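Local coordinates for B-129 (Sulfolobus virus 1, PDB 2WBT), which is essential for virus function and carries two zinc-binding fingers of C2H2 type through which it probably binds DNA, at residues Ile22-Thr25 / Leu26-Lys30; His33-Pro37 / Glu38-Leu42; Ile51-Pro54 / Gln55-Asp58; Leu90-His93 / Ile94-Glu98; Leu117-Val120 / Cys121-Asn125. All coordinates share one frame; numbering follows the deposited sequence.

Contact 1 (Ile22-Thr25 / Leu26-Lys30)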
# COMPACT_ATOMS: atom_id res chain seq x y z
N ILE A 22 -5.26 -12.10 -16.21
CA ILE A 22 -4.43 -10.96 -16.57
C ILE A 22 -3.49 -11.37 -17.70
O ILE A 22 -2.59 -12.18 -17.50
CB ILE A 22 -3.60 -10.45 -15.38
CG1 ILE A 22 -4.53 -9.85 -14.32
CG2 ILE A 22 -2.57 -9.42 -15.83
CD1 ILE A 22 -3.80 -9.19 -13.17
N HIS A 23 -3.71 -10.81 -18.89
CA HIS A 23 -2.87 -11.11 -20.05
C HIS A 23 -1.47 -10.54 -19.85
O HIS A 23 -1.31 -9.40 -19.41
CB HIS A 23 -3.48 -10.55 -21.34
CG HIS A 23 -2.57 -10.63 -22.52
ND1 HIS A 23 -2.38 -11.79 -23.24
CD2 HIS A 23 -1.78 -9.70 -23.10
CE1 HIS A 23 -1.52 -11.56 -24.22
NE2 HIS A 23 -1.14 -10.30 -24.16
N VAL A 24 -0.47 -11.35 -20.18
CA VAL A 24 0.92 -11.02 -19.89
C VAL A 24 1.85 -11.52 -21.00
O VAL A 24 1.50 -12.43 -21.75
CB VAL A 24 1.30 -11.61 -18.52
CG1 VAL A 24 1.78 -13.06 -18.67
CG2 VAL A 24 2.34 -10.76 -17.86
N THR A 25 3.04 -10.92 -21.09
CA THR A 25 4.03 -11.30 -22.11
C THR A 25 4.68 -12.64 -21.76
O THR A 25 4.27 -13.30 -20.81
CB THR A 25 5.12 -10.20 -22.27
OG1 THR A 25 5.87 -10.09 -21.05
CG2 THR A 25 4.49 -8.86 -22.60
N LEU A 26 5.70 -13.04 -22.52
CA LEU A 26 6.41 -14.30 -22.27
C LEU A 26 7.45 -14.19 -21.15
O LEU A 26 7.70 -15.17 -20.44
CB LEU A 26 7.08 -14.82 -23.54
CG LEU A 26 6.15 -15.33 -24.65
CD1 LEU A 26 6.96 -15.76 -25.86
CD2 LEU A 26 5.27 -16.47 -24.16
N GLU A 27 8.07 -13.02 -21.00
CA GLU A 27 9.13 -12.82 -20.00
C GLU A 27 8.58 -12.84 -18.58
O GLU A 27 9.14 -13.50 -17.70
CB GLU A 27 9.87 -11.50 -20.24
CG GLU A 27 11.20 -11.40 -19.51
CD GLU A 27 11.69 -9.97 -19.34
OE1 GLU A 27 10.95 -9.16 -18.74
OE2 GLU A 27 12.81 -9.67 -19.79
N GLU A 28 7.48 -12.13 -18.37
CA GLU A 28 6.87 -11.98 -17.04
C GLU A 28 5.92 -13.13 -16.69
O GLU A 28 5.67 -13.38 -15.51
CB GLU A 28 6.17 -10.62 -16.93
CG GLU A 28 5.02 -10.42 -17.91
CD GLU A 28 4.76 -8.96 -18.25
OE1 GLU A 28 4.98 -8.09 -17.39
OE2 GLU A 28 4.31 -8.70 -19.39
N LEU A 29 5.40 -13.82 -17.70
CA LEU A 29 4.63 -15.06 -17.52
C LEU A 29 5.47 -16.12 -16.81
O LEU A 29 5.04 -16.71 -15.81
CB LEU A 29 4.17 -15.61 -18.87
CG LEU A 29 3.69 -17.07 -18.97
CD1 LEU A 29 2.60 -17.36 -17.96
CD2 LEU A 29 3.21 -17.36 -20.38
N LYS A 30 6.67 -16.35 -17.34
CA LYS A 30 7.62 -17.29 -16.76
C LYS A 30 8.15 -16.78 -15.42
O LYS A 30 8.33 -17.55 -14.48
CB LYS A 30 8.79 -17.53 -17.72
CG LYS A 30 8.38 -18.20 -19.03
CD LYS A 30 9.54 -18.26 -20.02
CE LYS A 30 10.53 -19.37 -19.67
NZ LYS A 30 11.71 -19.37 -20.57
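Glu28 turns back along the chain and crosses Thr25 at about a right angle, so that a single carboxylate oxygen meets both the backbone and the side chain of the threonine. Thr25 N reaches Glu28 OE2 at 3.1 Å, on the anti side and close to the carboxylate plane, with an angle of 162° at the hydrogen. Thr25 OG1 donates to the same Glu28 OE2 at 2.7 Å but arrives from above the plane, 45° out of it. Two donors from one residue therefore grip one oxygen. The Glu28 torsions explain the reach: CG sits between its own backbone N and carbonyl carbon (chi1 62°), and the chain then runs out extended. Beyond this polar pair, Val24 and Leu29 also stand roughly perpendicular, with Val24 CG1 lying 3.5 Å from Leu29 CB. A weak backbone bond of 3.3 Å from Leu29 N to Thr25 O closes the first turn. The contact thus makes the corner where strand 20-23 passes into helix 26-32. Ile22 and His23 pair in an antiparallel sheet with a strand of the second subunit, whose Gly19 lies against Leu29 and whose His52 packs on Glu27 and Glu28.

Contact 2 (His33-Pro37 / Glu38-Leu42)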
# COMPACT_ATOMS: atom_id res chain seq x y z
N HIS A 33 5.51 -17.50 -12.66
CA HIS A 33 5.59 -18.89 -12.18
C HIS A 33 7.02 -19.24 -11.71
O HIS A 33 7.36 -20.42 -11.57
CB HIS A 33 5.10 -19.86 -13.26
CG HIS A 33 3.63 -19.78 -13.53
ND1 HIS A 33 3.09 -18.86 -14.40
CD2 HIS A 33 2.59 -20.49 -13.03
CE1 HIS A 33 1.78 -19.01 -14.43
NE2 HIS A 33 1.45 -19.99 -13.61
N GLN A 34 7.83 -18.22 -11.49
CA GLN A 34 9.12 -18.35 -10.82
C GLN A 34 9.06 -17.75 -9.40
O GLN A 34 10.01 -17.86 -8.63
CB GLN A 34 10.21 -17.64 -11.63
CG GLN A 34 11.57 -18.32 -11.60
CD GLN A 34 12.49 -17.81 -12.70
OE1 GLN A 34 12.99 -18.59 -13.51
NE2 GLN A 34 12.70 -16.50 -12.73
N LEU A 35 7.93 -17.12 -9.08
CA LEU A 35 7.69 -16.56 -7.75
C LEU A 35 7.39 -17.69 -6.78
O LEU A 35 6.87 -18.74 -7.17
CB LEU A 35 6.52 -15.58 -7.77
CG LEU A 35 6.60 -14.40 -8.74
CD1 LEU A 35 5.26 -13.68 -8.81
CD2 LEU A 35 7.71 -13.44 -8.33
N THR A 36 7.73 -17.48 -5.51
CA THR A 36 7.39 -18.44 -4.45
C THR A 36 5.88 -18.42 -4.22
O THR A 36 5.22 -17.43 -4.51
CB THR A 36 8.11 -18.11 -3.13
OG1 THR A 36 7.71 -16.80 -2.68
CG2 THR A 36 9.62 -18.15 -3.30
N PRO A 37 5.32 -19.53 -3.69
CA PRO A 37 3.91 -19.55 -3.31
C PRO A 37 3.49 -18.38 -2.41
O PRO A 37 2.36 -17.90 -2.50
CB PRO A 37 3.76 -20.87 -2.56
CG PRO A 37 4.82 -21.74 -3.11
CD PRO A 37 5.97 -20.83 -3.43
N GLU A 38 4.41 -17.94 -1.56
CA GLU A 38 4.18 -16.81 -0.65
C GLU A 38 4.07 -15.47 -1.40
O GLU A 38 3.29 -14.61 -1.01
CB GLU A 38 5.29 -16.76 0.41
CG GLU A 38 5.16 -15.63 1.44
CD GLU A 38 3.79 -15.57 2.08
OE1 GLU A 38 3.39 -16.56 2.73
OE2 GLU A 38 3.12 -14.52 1.93
N GLN A 39 4.86 -15.31 -2.46
CA GLN A 39 4.82 -14.09 -3.28
C GLN A 39 3.52 -14.00 -4.09
O GLN A 39 2.90 -12.94 -4.15
CB GLN A 39 6.02 -14.03 -4.22
CG GLN A 39 7.33 -13.69 -3.53
CD GLN A 39 8.55 -13.93 -4.41
OE1 GLN A 39 8.60 -14.90 -5.17
NE2 GLN A 39 9.54 -13.05 -4.30
N LYS A 40 3.13 -15.12 -4.69
CA LYS A 40 1.86 -15.22 -5.42
C LYS A 40 0.67 -14.92 -4.52
O LYS A 40 -0.31 -14.31 -4.95
CB LYS A 40 1.70 -16.61 -6.04
CG LYS A 40 2.67 -16.90 -7.18
CD LYS A 40 2.71 -18.38 -7.52
CE LYS A 40 3.69 -18.66 -8.65
NZ LYS A 40 3.88 -20.11 -8.88
N ARG A 41 0.75 -15.35 -3.26
CA ARG A 41 -0.29 -15.08 -2.27
C ARG A 41 -0.44 -13.58 -2.01
O ARG A 41 -1.56 -13.06 -1.95
CB ARG A 41 0.00 -15.81 -0.95
CG ARG A 41 -1.20 -15.86 -0.01
CD ARG A 41 -0.85 -16.34 1.39
NE ARG A 41 0.06 -15.45 2.11
CZ ARG A 41 -0.25 -14.24 2.58
NH1 ARG A 41 -1.46 -13.72 2.40
NH2 ARG A 41 0.67 -13.53 3.23
N LEU A 42 0.69 -12.90 -1.83
CA LEU A 42 0.71 -11.45 -1.63
C LEU A 42 0.13 -10.68 -2.81
O LEU A 42 -0.58 -9.69 -2.62
CB LEU A 42 2.14 -10.96 -1.36
CG LEU A 42 2.78 -11.38 -0.03
CD1 LEU A 42 4.27 -11.12 -0.05
CD2 LEU A 42 2.12 -10.66 1.14
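Thr36 and Gln39 hold each other in a capping box, each side chain taking the other's backbone N-H. Thr36 N donates to Gln39 OE1 at 2.7 Å, the donor only 17° from the amide carbonyl plane, while Gln39 N donates in return to Thr36 OG1 at 3.2 Å. Gln39 can do this because its CG lies beside its backbone N (chi1 -74°) and the chain then runs extended back to the residue before the helix. The first turn is completed by Lys40 N to Thr36 O at 3.1 Å, nearly along the C=O axis, and by Arg41 N to Pro37 O, also 3.1 Å. In the same turn, Arg41 NH2 makes a salt bridge of 2.9 Å to the syn lone pair of Glu38 OE2, tilted from the guanidinium plane. Further out the packing is modest: Leu35 CB meets Gln39 OE1 at 3.4 Å, and the extended Lys40 lays CE 3.5 Å from Leu35 O. Leu35 and Gln39 lean on Pro54 of the second subunit. Thr36 is thus the N-cap of helix 37-52: OG1 takes the Gln39 N-H, which has no helical carbonyl one turn back, O starts the regular bonding with Lys40 N, and the glutamine amide holds Thr36 N in return.

Contact 3 (Ile51-Pro54 / Gln55-Asp58)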
# COMPACT_ATOMS: atom_id res chain seq x y z
N ILE A 51 -9.64 -4.60 -5.37
CA ILE A 51 -11.02 -4.87 -5.78
C ILE A 51 -12.05 -4.31 -4.79
O ILE A 51 -13.07 -3.75 -5.21
CB ILE A 51 -11.26 -6.39 -5.98
CG1 ILE A 51 -10.57 -6.88 -7.25
CG2 ILE A 51 -12.75 -6.71 -6.07
CD1 ILE A 51 -10.48 -8.39 -7.35
N HIS A 52 -11.78 -4.45 -3.50
CA HIS A 52 -12.72 -4.02 -2.45
C HIS A 52 -12.62 -2.53 -2.10
O HIS A 52 -13.57 -1.95 -1.57
CB HIS A 52 -12.54 -4.87 -1.19
CG HIS A 52 -13.17 -6.23 -1.29
ND1 HIS A 52 -14.53 -6.42 -1.33
CD2 HIS A 52 -12.61 -7.46 -1.37
CE1 HIS A 52 -14.79 -7.71 -1.42
NE2 HIS A 52 -13.65 -8.36 -1.45
N ASN A 53 -11.47 -1.91 -2.38
CA ASN A 53 -11.26 -0.48 -2.15
C ASN A 53 -10.68 0.19 -3.41
O ASN A 53 -9.50 0.54 -3.43
CB ASN A 53 -10.31 -0.26 -0.96
CG ASN A 53 -10.69 -1.09 0.25
OD1 ASN A 53 -11.66 -0.78 0.95
ND2 ASN A 53 -9.93 -2.14 0.51
N PRO A 54 -11.51 0.37 -4.45
CA PRO A 54 -11.00 0.88 -5.74
C PRO A 54 -10.44 2.31 -5.77
O PRO A 54 -9.87 2.70 -6.79
CB PRO A 54 -12.23 0.77 -6.66
CG PRO A 54 -13.16 -0.17 -5.98
CD PRO A 54 -12.95 0.09 -4.52
N GLN A 55 -10.58 3.08 -4.70
CA GLN A 55 -9.94 4.40 -4.62
C GLN A 55 -8.44 4.30 -4.34
O GLN A 55 -7.70 5.27 -4.53
CB GLN A 55 -10.62 5.32 -3.60
CG GLN A 55 -10.21 5.13 -2.13
CD GLN A 55 -10.85 3.92 -1.48
OE1 GLN A 55 -11.59 3.17 -2.12
NE2 GLN A 55 -10.58 3.72 -0.20
N LEU A 56 -7.99 3.12 -3.89
CA LEU A 56 -6.56 2.86 -3.73
C LEU A 56 -5.83 2.80 -5.08
O LEU A 56 -4.61 2.96 -5.13
CB LEU A 56 -6.33 1.56 -2.95
CG LEU A 56 -6.92 1.49 -1.53
CD1 LEU A 56 -6.52 0.19 -0.86
CD2 LEU A 56 -6.49 2.68 -0.69
N LEU A 57 -6.58 2.57 -6.16
CA LEU A 57 -6.03 2.63 -7.52
C LEU A 57 -5.61 4.06 -7.89
O LEU A 57 -4.59 4.25 -8.57
CB LEU A 57 -7.06 2.12 -8.53
CG LEU A 57 -7.42 0.63 -8.42
CD1 LEU A 57 -8.69 0.32 -9.20
CD2 LEU A 57 -6.27 -0.24 -8.90
N ASP A 58 -6.39 5.04 -7.45
CA ASP A 58 -6.08 6.46 -7.69
C ASP A 58 -4.94 6.97 -6.79
O ASP A 58 -4.34 8.01 -7.08
CB ASP A 58 -7.33 7.32 -7.48
CG ASP A 58 -8.41 7.03 -8.50
OD1 ASP A 58 -8.08 6.63 -9.64
OD2 ASP A 58 -9.60 7.20 -8.17
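Asn53 and Leu56 form the close-packed half of this corner. Leu56 N donates to Asn53 O at 3.0 Å with a nearly straight bond (161°), although the donor nitrogen lies above the carbonyl plane and not on a lone pair. The leucine side chain folds over the same carbonyl, its CG 3.3 Å from Asn53 O, and sends CD1 on to Asn53 CB at 3.8 Å. Leu56 can lie there because its CG stands anti to its own carbonyl carbon (chi1 -59°), which leads the isobutyl group back along the chain. Leu56 also rests on Thr49 and Leu50 of helix 37-52 and on Leu67 of the second subunit, so this side is buried.

The link between Pro54 and Leu57 is slacker. Leu57 N makes only a weak bond of 3.4 Å to Pro54 O, and the two side chains barely meet, Pro54 CB lying 4.4 Å from Leu57 CD1, although Leu57 is itself buried against Leu50 and against Ile43 of the second subunit. The solvent side belongs to Gln55 and Asp58. Gln55, partly exposed, doubles back at chi2 (-77°) and brings OE1 to 3.4 Å from Asn53 C, an approach to the peptide without a hydrogen bond. Asp58 is exposed and adds almost nothing across the contact. Just before the turn, His52 NE2 is hydrogen-bonded to Glu28 OE2 of the second subunit.

Asn53 to Leu56 has the backbone angles and closing bond of a type I beta turn with proline at its second position; it follows directly after helix 37-52 and redirects the chain toward helix 60-72.

Contact 4 (Leu90-His93 / Ile94-Glu98). With ZN (zinc ion), chain C.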
# COMPACT_ATOMS: atom_id res chain seq x y z
N LEU A 90 16.11 17.19 5.49
CA LEU A 90 14.70 16.92 5.23
C LEU A 90 13.79 17.97 5.87
O LEU A 90 12.85 18.44 5.24
CB LEU A 90 14.31 15.52 5.74
CG LEU A 90 12.81 15.19 5.78
CD1 LEU A 90 12.24 15.14 4.36
CD2 LEU A 90 12.58 13.87 6.50
N LYS A 91 14.06 18.31 7.13
CA LYS A 91 13.22 19.30 7.83
C LYS A 91 13.64 20.74 7.56
O LYS A 91 12.90 21.67 7.90
CB LYS A 91 13.13 19.01 9.33
CG LYS A 91 14.40 19.18 10.14
CD LYS A 91 14.20 18.69 11.56
CE LYS A 91 14.18 17.16 11.64
NZ LYS A 91 13.77 16.69 12.99
N GLN A 92 14.82 20.95 6.97
CA GLN A 92 15.14 22.25 6.39
C GLN A 92 14.23 22.48 5.18
O GLN A 92 13.75 23.59 4.95
CB GLN A 92 16.61 22.34 5.96
CG GLN A 92 16.93 23.62 5.18
CD GLN A 92 18.40 23.79 4.92
OE1 GLN A 92 18.85 23.72 3.77
NE2 GLN A 92 19.17 24.03 5.98
N HIS A 93 14.01 21.42 4.42
CA HIS A 93 13.13 21.46 3.25
C HIS A 93 11.68 21.70 3.65
O HIS A 93 10.99 22.52 3.05
CB HIS A 93 13.23 20.17 2.44
CG HIS A 93 12.08 19.93 1.50
ND1 HIS A 93 11.99 20.53 0.26
CD2 HIS A 93 10.98 19.14 1.61
CE1 HIS A 93 10.88 20.12 -0.35
NE2 HIS A 93 10.25 19.28 0.45
N ILE A 94 11.23 20.95 4.65
CA ILE A 94 9.85 21.07 5.12
C ILE A 94 9.59 22.44 5.74
O ILE A 94 8.55 23.05 5.48
CB ILE A 94 9.50 19.96 6.14
CG1 ILE A 94 9.26 18.64 5.41
CG2 ILE A 94 8.26 20.32 6.94
CD1 ILE A 94 9.10 17.45 6.34
N ARG A 95 10.54 22.92 6.53
CA ARG A 95 10.40 24.22 7.19
C ARG A 95 10.43 25.40 6.22
O ARG A 95 9.62 26.32 6.34
CB ARG A 95 11.48 24.40 8.26
CG ARG A 95 11.40 25.75 8.96
CD ARG A 95 12.16 25.76 10.26
NE ARG A 95 12.10 27.07 10.90
CZ ARG A 95 12.65 27.37 12.07
NH1 ARG A 95 13.31 26.45 12.77
NH2 ARG A 95 12.53 28.60 12.56
N TYR A 96 11.36 25.36 5.26
CA TYR A 96 11.61 26.52 4.39
C TYR A 96 11.21 26.36 2.92
O TYR A 96 10.95 27.36 2.25
CB TYR A 96 13.08 26.92 4.47
CG TYR A 96 13.52 27.38 5.85
CD1 TYR A 96 13.27 28.68 6.28
CD2 TYR A 96 14.17 26.51 6.71
CE1 TYR A 96 13.67 29.10 7.55
CE2 TYR A 96 14.58 26.92 7.98
CZ TYR A 96 14.32 28.21 8.39
OH TYR A 96 14.71 28.62 9.64
N THR A 97 11.17 25.13 2.41
CA THR A 97 11.06 24.89 0.96
C THR A 97 9.77 24.21 0.48
O THR A 97 9.41 24.35 -0.70
CB THR A 97 12.28 24.08 0.46
OG1 THR A 97 13.49 24.65 0.96
CG2 THR A 97 12.33 24.05 -1.07
N GLU A 98 9.07 23.50 1.36
CA GLU A 98 7.85 22.77 0.96
C GLU A 98 6.61 23.66 1.08
O GLU A 98 6.20 24.02 2.19
CB GLU A 98 7.69 21.51 1.82
CG GLU A 98 6.46 20.67 1.49
CD GLU A 98 6.27 20.45 0.00
OE1 GLU A 98 7.09 19.70 -0.60
OE2 GLU A 98 5.32 21.02 -0.57
ZN ZN C . 8.34 18.06 0.01
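His93 from the last turns of helix 87-96 and Glu98 from just beyond it reach one zinc ion, and their torsions are what let them converge. His93 CG lies anti to the backbone N (chi1 161°), which swings the ring off the helix and points NE2 at the metal, 2.3 Å away. Glu98 also has CG opposite its backbone N but bends at chi2 (46°), curling the carboxylate round so that OE1 binds the zinc ion at 2.2 Å. Ring and carboxylate planes stand 77° apart. On its way the glutamate passes over the imidazole: Glu98 CB makes an off-centre CH-pi contact 4.1 Å from the centroid of the His93 ring. Thr97 comes across at about a right angle, its CB 3.6 Å from His93 ND1. The histidine's own carbonyl helps to end the helix, accepting Thr97 N at 2.7 Å and, weakly, Glu98 N.

Glu98 OE2, the oxygen that does not bind the metal, is hydrogen-bonded by Thr100 N, which helps to fix the carboxylate. On the outer surface Tyr96 places CD2 3.4 Å from Gln92 O, so that the carbonyl lies at the ring edge.

With Cys77 and Cys80 completing the site, this is the helical part of a classical beta-beta-alpha zinc finger, strands 75-76 and 83-84 forming the hairpin. Glutamate fills the place of the second histidine of a C2H2 site.

Contact 5 (Leu117-Val120 / Cys121-Asn125). With ZN (zinc ion), chain D.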
# COMPACT_ATOMS: atom_id res chain seq x y z
N LEU A 117 0.46 18.69 6.03
CA LEU A 117 1.30 17.67 6.69
C LEU A 117 0.52 16.87 7.72
O LEU A 117 0.52 15.63 7.68
CB LEU A 117 2.52 18.32 7.37
CG LEU A 117 3.75 18.63 6.52
CD1 LEU A 117 4.89 19.12 7.41
CD2 LEU A 117 4.20 17.42 5.70
N ASP A 118 -0.12 17.57 8.66
CA ASP A 118 -0.91 16.92 9.71
C ASP A 118 -1.97 16.01 9.11
O ASP A 118 -2.24 14.93 9.63
CB ASP A 118 -1.60 17.95 10.61
CG ASP A 118 -0.63 18.90 11.28
OD1 ASP A 118 0.58 18.58 11.37
OD2 ASP A 118 -1.07 19.98 11.74
N HIS A 119 -2.57 16.45 8.01
CA HIS A 119 -3.59 15.67 7.31
C HIS A 119 -3.03 14.36 6.75
O HIS A 119 -3.62 13.30 6.94
CB HIS A 119 -4.25 16.49 6.19
CG HIS A 119 -4.96 15.65 5.17
ND1 HIS A 119 -6.26 15.21 5.32
CD2 HIS A 119 -4.54 15.21 3.96
CE1 HIS A 119 -6.61 14.52 4.25
NE2 HIS A 119 -5.58 14.50 3.41
N VAL A 120 -1.89 14.44 6.06
CA VAL A 120 -1.28 13.25 5.45
C VAL A 120 -0.82 12.24 6.52
O VAL A 120 -0.71 11.05 6.24
CB VAL A 120 -0.11 13.63 4.52
CG1 VAL A 120 0.56 12.38 3.95
CG2 VAL A 120 -0.59 14.53 3.40
N CYS A 121 -0.56 12.73 7.72
CA CYS A 121 -0.22 11.87 8.85
C CYS A 121 -1.47 11.32 9.55
O CYS A 121 -1.53 10.14 9.88
CB CYS A 121 0.63 12.63 9.87
SG CYS A 121 1.10 11.66 11.34
N LYS A 122 -2.45 12.18 9.79
CA LYS A 122 -3.66 11.79 10.53
C LYS A 122 -4.59 10.87 9.75
O LYS A 122 -5.13 9.92 10.31
CB LYS A 122 -4.45 13.01 10.98
CG LYS A 122 -3.92 13.67 12.24
CD LYS A 122 -4.77 14.86 12.69
CE LYS A 122 -5.40 15.62 11.52
NZ LYS A 122 -5.81 17.01 11.92
N LYS A 123 -4.80 11.17 8.47
CA LYS A 123 -5.76 10.41 7.66
C LYS A 123 -5.14 9.53 6.56
O LYS A 123 -5.87 8.83 5.86
CB LYS A 123 -6.82 11.35 7.07
CG LYS A 123 -7.98 11.58 8.03
CD LYS A 123 -8.77 12.84 7.73
CE LYS A 123 -9.66 12.67 6.51
NZ LYS A 123 -10.47 13.90 6.29
N HIS A 124 -3.82 9.58 6.41
CA HIS A 124 -3.12 8.64 5.50
C HIS A 124 -1.98 7.90 6.18
O HIS A 124 -1.40 6.97 5.59
CB HIS A 124 -2.64 9.38 4.26
CG HIS A 124 -3.74 10.08 3.53
ND1 HIS A 124 -4.61 9.43 2.69
CD2 HIS A 124 -4.13 11.38 3.55
CE1 HIS A 124 -5.48 10.29 2.20
NE2 HIS A 124 -5.21 11.48 2.70
N ASN A 125 -1.69 8.31 7.41
CA ASN A 125 -0.72 7.65 8.27
C ASN A 125 0.71 7.66 7.75
O ASN A 125 1.48 6.74 8.02
CB ASN A 125 -1.16 6.22 8.57
CG ASN A 125 -1.03 5.87 10.03
OD1 ASN A 125 -1.91 5.23 10.60
ND2 ASN A 125 0.08 6.29 10.64
ZN ZN D . -5.21 13.43 1.71
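His119 and His124 converge through different first torsions: His119 carries CG anti to its backbone N (chi1 161°), whereas His124 has CG beside its own backbone N (chi1 -56°). Both NE2 atoms then face one zinc ion, at 2.0 Å from His119 NE2 and 2.2 Å from His124 NE2. The rings meet at a slant, planes 74° apart, with His119 CD2 lying at the edge of the His124 ring and in its plane. The backbone makes this possible: the helix runs through Lys123 N to His119 O (2.9 Å) and then unwinds, so that His124 CB comes to 3.2 Å from Val120 O. Lys122 lays CG 3.3 Å from Asp118 O, which also accepts Lys122 N at 2.8 Å. Cys121 directs its sulfur into the disulfide with Cys127, tying the tail after the finger back to helix 113-122, while the Asn125 amide is hydrogen-bonded to Cys127 O and Lys70 NZ, both of the second subunit. Cys103 and Cys106 complete a Cys2His2 site: the two cysteines, probably thiolates as is usual in such sites, would offset the charge of the metal, and the imidazoles, presumably neutral, bind through NE2 and lock the helix end to the rest of the finger.

The five contacts follow one another along the chain. Contacts 1 and 2 adjoin, their centres about 14 Å apart, and bound helix 26-32 on either end; contact 2 opens helix 37-52 and contact 3 closes it, with about 22 Å between their centres. Contacts 1, 2, 3 and 5 touch the second subunit, whereas no other chain of the assembly touches contact 4. Contacts 4 and 5 each give two of the four ligands to one zinc ion; the ZN of chain C and the ZN of chain D lie 14.4 Å apart. They meet directly where Ile94 CG2 packs 3.6 Å from Leu117 CD1. Contact 3 has its nearest atoms about 8 Å from contact 5, while contact 1 is about 43 Å from contact 4, centre to centre.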